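PDB 3JU7: putative PLP-dependent aminotransferase from Bacillus cereus ATCC 10987, which probably acts as a pyridoxal phosphate-dependent aminotransferase of the DegT/DnrJ/EryC1 family and binds calcium in the crystal. Local coordinates for residues A[62-66]-A[183-187]; A[69-73]-A[180-184]. All coordinates share one frame. Numbering follows the deposited sequence.

Interaction 1 (A[62-66]-A[183-187])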
ATOM      1  N   ALA A  62      -4.596   6.067  -1.888  1.00 23.00           N
ATOM      2  CA  ALA A  62      -4.543   7.456  -1.339  1.00 23.76           C
ATOM      3  C   ALA A  62      -4.163   7.467   0.122  1.00 23.51           C
ATOM      4  O   ALA A  62      -3.573   8.432   0.585  1.00 23.24           O
ATOM      5  CB  ALA A  62      -5.887   8.179  -1.504  1.00 21.39           C
ATOM      6  N   THR A  63      -4.510   6.410   0.859  1.00 23.13           N
ATOM      7  CA  THR A  63      -4.145   6.379   2.271  1.00 23.78           C
ATOM      8  C   THR A  63      -2.638   6.404   2.424  1.00 24.04           C
ATOM      9  O   THR A  63      -2.091   7.214   3.186  1.00 23.81           O
ATOM     10  CB  THR A  63      -4.772   5.212   3.011  1.00 22.55           C
ATOM     11  OG1 THR A  63      -6.178   5.270   2.772  1.00 20.85           O
ATOM     12  CG2 THR A  63      -4.449   5.323   4.523  1.00 18.98           C
ATOM     13  N   LEU A  64      -1.972   5.580   1.627  1.00 25.97           N
ATOM     14  CA  LEU A  64      -0.497   5.542   1.608  1.00 27.01           C
ATOM     15  C   LEU A  64       0.104   6.840   1.048  1.00 24.79           C
ATOM     16  O   LEU A  64       1.161   7.289   1.474  1.00 24.70           O
ATOM     17  CB  LEU A  64      -0.011   4.383   0.768  1.00 24.67           C
ATOM     18  CG  LEU A  64      -0.441   3.006   1.268  1.00 26.86           C
ATOM     19  CD1 LEU A  64      -0.182   2.015   0.129  1.00 22.31           C
ATOM     20  CD2 LEU A  64       0.266   2.628   2.590  1.00 23.53           C
ATOM     21  N   GLY A  65      -0.580   7.456   0.111  1.00 24.21           N
ATOM     22  CA  GLY A  65      -0.131   8.747  -0.381  1.00 24.00           C
ATOM     23  C   GLY A  65      -0.210   9.784   0.739  1.00 24.01           C
ATOM     24  O   GLY A  65       0.690  10.619   0.901  1.00 25.01           O
ATOM     25  N   LEU A  66      -1.295   9.753   1.511  1.00 24.35           N
ATOM     26  CA  LEU A  66      -1.429  10.676   2.619  1.00 23.03           C
ATOM     27  C   LEU A  66      -0.240  10.485   3.540  1.00 20.74           C
ATOM     28  O   LEU A  66       0.433  11.482   3.925  1.00 19.41           O
ATOM     29  CB  LEU A  66      -2.777  10.521   3.368  1.00 25.05           C
ATOM     30  CG  LEU A  66      -3.940  11.304   2.749  1.00 29.53           C
ATOM     31  CD1 LEU A  66      -5.293  10.791   3.238  1.00 26.50           C
ATOM     32  CD2 LEU A  66      -3.793  12.791   3.059  1.00 24.39           C
ATOM     33  N   ILE A 183      -1.342  17.573  -2.867  1.00 20.86           N
ATOM     34  CA  ILE A 183      -2.735  17.146  -2.987  1.00 22.85           C
ATOM     35  C   ILE A 183      -2.763  15.633  -3.222  1.00 23.11           C
ATOM     36  O   ILE A 183      -2.067  15.113  -4.096  1.00 23.89           O
ATOM     37  CB  ILE A 183      -3.464  17.916  -4.114  1.00 21.72           C
ATOM     38  CG1 ILE A 183      -3.122  19.422  -3.968  1.00 30.13           C
ATOM     39  CG2 ILE A 183      -4.919  17.611  -4.074  1.00 18.75           C
ATOM     40  CD1 ILE A 183      -4.164  20.408  -4.234  1.00 30.16           C
ATOM     41  N   ILE A 184      -3.546  14.941  -2.407  1.00 22.85           N
ATOM     42  CA  ILE A 184      -3.761  13.513  -2.519  1.00 23.28           C
ATOM     43  C   ILE A 184      -5.149  13.218  -3.116  1.00 25.21           C
ATOM     44  O   ILE A 184      -6.146  13.787  -2.722  1.00 23.92           O
ATOM     45  CB  ILE A 184      -3.681  12.808  -1.143  1.00 23.60           C
ATOM     46  CG1 ILE A 184      -2.422  13.238  -0.334  1.00 27.77           C
ATOM     47  CG2 ILE A 184      -3.743  11.319  -1.339  1.00 22.06           C
ATOM     48  CD1 ILE A 184      -1.137  13.499  -1.170  1.00 29.00           C
ATOM     49  N   TYR A 185      -5.178  12.341  -4.109  1.00 26.15           N
ATOM     50  CA  TYR A 185      -6.386  11.922  -4.742  1.00 24.55           C
ATOM     51  C   TYR A 185      -6.399  10.409  -4.755  1.00 23.81           C
ATOM     52  O   TYR A 185      -5.335   9.749  -4.806  1.00 24.13           O
ATOM     53  CB  TYR A 185      -6.459  12.368  -6.217  1.00 22.34           C
ATOM     54  CG  TYR A 185      -6.229  13.808  -6.537  1.00 22.56           C
ATOM     55  CD1 TYR A 185      -7.280  14.723  -6.620  1.00 26.45           C
ATOM     56  CD2 TYR A 185      -4.952  14.250  -6.908  1.00 25.99           C
ATOM     57  CE1 TYR A 185      -7.038  16.113  -6.970  1.00 23.61           C
ATOM     58  CE2 TYR A 185      -4.706  15.581  -7.250  1.00 25.77           C
ATOM     59  CZ  TYR A 185      -5.737  16.527  -7.279  1.00 31.44           C
ATOM     60  OH  TYR A 185      -5.423  17.854  -7.669  1.00 31.49           O
ATOM     61  N   SER A 186      -7.604   9.867  -4.805  1.00 24.01           N
ATOM     62  CA  SER A 186      -7.813   8.429  -4.819  1.00 24.72           C
ATOM     63  C   SER A 186      -8.352   7.934  -6.159  1.00 23.53           C
ATOM     64  O   SER A 186      -9.134   8.617  -6.805  1.00 24.20           O
ATOM     65  CB  SER A 186      -8.767   8.025  -3.692  1.00 23.82           C
ATOM     66  OG  SER A 186      -9.011   6.633  -3.723  1.00 19.15           O
ATOM     67  N   PHE A 187      -7.921   6.736  -6.557  1.00 22.79           N
ATOM     68  CA  PHE A 187      -8.474   6.030  -7.698  1.00 21.19           C
ATOM     69  C   PHE A 187      -9.191   4.725  -7.232  1.00 23.08           C
ATOM     70  O   PHE A 187      -9.346   3.763  -7.988  1.00 21.35           O
ATOM     71  CB  PHE A 187      -7.378   5.669  -8.696  1.00 24.31           C
ATOM     72  CG  PHE A 187      -6.577   6.833  -9.249  1.00 22.19           C
ATOM     73  CD1 PHE A 187      -7.156   8.059  -9.569  1.00 23.89           C
ATOM     74  CD2 PHE A 187      -5.224   6.651  -9.546  1.00 25.08           C
ATOM     75  CE1 PHE A 187      -6.389   9.095 -10.122  1.00 24.26           C
ATOM     76  CE2 PHE A 187      -4.450   7.690 -10.115  1.00 20.69           C
ATOM     77  CZ  PHE A 187      -5.046   8.905 -10.417  1.00 21.64           C
TER
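Helix 62-66 and strand 183-186 run almost antiparallel, at 166° between their N-to-C directions, and their axes approach to 7.7 Å. They are closest at the start of the helix, where the CA atoms of Ala62 and Ser186 lie 4.9 Å apart, a close approach made between two small residues. The Ala62 CB accordingly rests 3.6 Å from the Ser186 CB and 3.7 Å from the Tyr185 O. One turn on, Gly65 turns its bare backbone to the strand: an ideal CB there would lie 3.5 Å from the Ile184 CG2, a tight fit, which the bare glycine avoids. This is the packing of a helix on the central sheet of a PLP-dependent aminotransferase of fold type I, and here it forms part of the cofactor site, the phosphate end. The Ala62 N, the Thr63 OG1 and the Ser186 OG all hydrogen-bond phosphate oxygens of the pyridoxal phosphate carried as a modified lysine at position 191, so helix N terminus and strand end grip one phosphate; the Ser186 OG is also hydrogen-bonded to the His188 N. Ile184 has the largest area covered in this contact. Its CG2 lies 3.5 Å from the Ala62 O and 3.8 Å from the Ala62 CB, while its CG1 meets the Leu66 CD2 at 3.7 Å. Tyr185 alternates to the far side of the strand, its hydroxyl hydrogen-bonded to the Tyr175 O.

Interaction 2 (A[69-73]-A[180-184])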
ATOM      1  N   ALA A  69       3.112  11.747   2.089  1.00 22.86           N
ATOM      2  CA  ALA A  69       3.090  13.213   2.026  1.00 22.85           C
ATOM      3  C   ALA A  69       3.259  13.866   3.415  1.00 21.44           C
ATOM      4  O   ALA A  69       4.084  14.747   3.582  1.00 24.56           O
ATOM      5  CB  ALA A  69       1.830  13.719   1.311  1.00 18.97           C
ATOM      6  N   ILE A  70       2.511  13.416   4.395  1.00 20.53           N
ATOM      7  CA  ILE A  70       2.627  13.942   5.768  1.00 21.73           C
ATOM      8  C   ILE A  70       4.018  13.678   6.352  1.00 23.19           C
ATOM      9  O   ILE A  70       4.634  14.579   6.909  1.00 20.21           O
ATOM     10  CB  ILE A  70       1.539  13.321   6.680  1.00 19.17           C
ATOM     11  CG1 ILE A  70       0.167  13.900   6.312  1.00 22.54           C
ATOM     12  CG2 ILE A  70       1.850  13.512   8.195  1.00 18.45           C
ATOM     13  CD1 ILE A  70      -0.981  12.997   6.641  1.00 18.96           C
ATOM     14  N   GLN A  71       4.500  12.437   6.207  1.00 24.94           N
ATOM     15  CA  GLN A  71       5.850  12.058   6.656  1.00 23.22           C
ATOM     16  C   GLN A  71       6.908  12.973   6.017  1.00 23.66           C
ATOM     17  O   GLN A  71       7.742  13.484   6.721  1.00 24.53           O
ATOM     18  CB  GLN A  71       6.150  10.583   6.329  1.00 22.09           C
ATOM     19  CG  GLN A  71       7.543  10.140   6.755  1.00 23.32           C
ATOM     20  CD  GLN A  71       7.781  10.277   8.257  1.00 28.65           C
ATOM     21  OE1 GLN A  71       6.876  10.078   9.058  1.00 33.97           O
ATOM     22  NE2 GLN A  71       9.002  10.633   8.631  1.00 30.40           N
ATOM     23  N   LEU A  72       6.863  13.206   4.705  1.00 22.08           N
ATOM     24  CA  LEU A  72       7.827  14.129   4.063  1.00 24.38           C
ATOM     25  C   LEU A  72       7.720  15.574   4.553  1.00 24.51           C
ATOM     26  O   LEU A  72       8.708  16.238   4.803  1.00 20.07           O
ATOM     27  CB  LEU A  72       7.642  14.138   2.529  1.00 23.60           C
ATOM     28  CG  LEU A  72       8.488  15.138   1.746  1.00 30.51           C
ATOM     29  CD1 LEU A  72       9.956  14.753   1.877  1.00 25.77           C
ATOM     30  CD2 LEU A  72       8.034  15.212   0.290  1.00 21.14           C
ATOM     31  N   LYS A  73       6.495  16.067   4.662  1.00 26.13           N
ATOM     32  CA  LYS A  73       6.252  17.488   4.806  1.00 22.19           C
ATOM     33  C   LYS A  73       6.082  17.935   6.260  1.00 22.67           C
ATOM     34  O   LYS A  73       6.177  19.107   6.540  1.00 23.58           O
ATOM     35  CB  LYS A  73       5.009  17.841   3.996  1.00 22.40           C
ATOM     36  CG  LYS A  73       5.298  17.886   2.497  1.00 24.13           C
ATOM     37  CD  LYS A  73       4.180  18.425   1.660  1.00 26.68           C
ATOM     38  CE  LYS A  73       3.773  19.873   1.984  1.00 26.48           C
ATOM     39  NZ  LYS A  73       4.586  20.925   1.361  1.00 19.87           N
ATOM     40  N   SER A 180       1.385  24.867  -3.818  1.00 21.41           N
ATOM     41  CA  SER A 180       2.724  24.633  -3.301  1.00 24.14           C
ATOM     42  C   SER A 180       2.842  23.401  -2.441  1.00 24.68           C
ATOM     43  O   SER A 180       3.899  22.800  -2.399  1.00 24.92           O
ATOM     44  CB  SER A 180       3.160  25.809  -2.458  1.00 24.51           C
ATOM     45  OG  SER A 180       3.267  26.922  -3.291  1.00 33.82           O
ATOM     46  N   GLY A 181       1.784  23.074  -1.701  1.00 21.86           N
ATOM     47  CA  GLY A 181       1.784  21.882  -0.871  1.00 22.31           C
ATOM     48  C   GLY A 181       1.564  20.643  -1.712  1.00 23.02           C
ATOM     49  O   GLY A 181       1.928  20.595  -2.895  1.00 19.25           O
HETATM   50  N   MSE A 182       0.961  19.637  -1.096  1.00 22.51           N
HETATM   51  CA  MSE A 182       0.647  18.404  -1.802  1.00 23.77           C
HETATM   52  C   MSE A 182      -0.847  18.159  -1.777  1.00 23.88           C
HETATM   53  O   MSE A 182      -1.520  18.547  -0.822  1.00 24.38           O
HETATM   54  CB  MSE A 182       1.396  17.236  -1.181  1.00 24.72           C
HETATM   55  CG  MSE A 182       2.776  17.183  -1.728  1.00 25.79           C
HETATM   56 SE   MSE A 182       4.019  15.929  -1.018  0.75 17.50          SE
HETATM   57  CE  MSE A 182       5.066  15.959  -2.652  1.00 28.34           C
ATOM     58  N   ILE A 183      -1.342  17.573  -2.867  1.00 20.86           N
ATOM     59  CA  ILE A 183      -2.735  17.146  -2.987  1.00 22.85           C
ATOM     60  C   ILE A 183      -2.763  15.633  -3.222  1.00 23.11           C
ATOM     61  O   ILE A 183      -2.067  15.113  -4.096  1.00 23.89           O
ATOM     62  CB  ILE A 183      -3.464  17.916  -4.114  1.00 21.72           C
ATOM     63  CG1 ILE A 183      -3.122  19.422  -3.968  1.00 30.13           C
ATOM     64  CG2 ILE A 183      -4.919  17.611  -4.074  1.00 18.75           C
ATOM     65  CD1 ILE A 183      -4.164  20.408  -4.234  1.00 30.16           C
ATOM     66  N   ILE A 184      -3.546  14.941  -2.407  1.00 22.85           N
ATOM     67  CA  ILE A 184      -3.761  13.513  -2.519  1.00 23.28           C
ATOM     68  C   ILE A 184      -5.149  13.218  -3.116  1.00 25.21           C
ATOM     69  O   ILE A 184      -6.146  13.787  -2.722  1.00 23.92           O
ATOM     70  CB  ILE A 184      -3.681  12.808  -1.143  1.00 23.60           C
ATOM     71  CG1 ILE A 184      -2.422  13.238  -0.334  1.00 27.77           C
ATOM     72  CG2 ILE A 184      -3.743  11.319  -1.339  1.00 22.06           C
ATOM     73  CD1 ILE A 184      -1.137  13.499  -1.170  1.00 29.00           C
TER
HETATM   74  O   HOH W   1       5.061  20.376  -1.152  1.00 21.04           O
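Ala69 points its methyl at the strand and touches two residues at once: its CB is 3.9 Å from the selenium (SE) of Met182, a selenomethionine, and 3.9 Å from the Ile184 CD1. Met182 and Ile184 reach the helix together because alternate residues of a strand share a face; Ile183, between them, points away. On the next turn Leu72 makes a looser apolar contact, its CD2 being 4.2 Å from the Met182 CE. Here helix 62-73 packs on the mixed sheet of the large, cofactor-binding domain of the fold, and Met182 also touches helix 206-215, which lies beside it. Lys73 closes the helix: the Lys73 CD is 3.7 Å from the Met182 SE, and the Lys73 NZ is 3.7 Å from the Gly181 CA. That amine forms a salt bridge with Glu152. The Lys73 NZ also donates to a water 2.6 Å away, which donates to the Ser180 O at 3.0 Å, so the water joins the helix end to the loop leading into the strand.

From the N terminus, after two helices, 19-28 and 36-48, the chain lays down strand 55-59 and then helix 62-73, whose two ends supply the first partners of both interactions. It then passes through more than a hundred residues of further helices and strands before returning as strand 182-186. Because helix and strand run nearly antiparallel, the loops nest: interaction 2 joins the later part of the helix to the earlier part of the strand, closing the shorter loop, and interaction 1 joins the helix start to the strand end around it. Their centres lie 10 Å apart; the strand segments overlap at Ile183 and Ile184, and Ile184 touches the helix in both. Together they fasten one helix along an interior strand of the sheet, from the phosphate-binding start of the helix to its last turn.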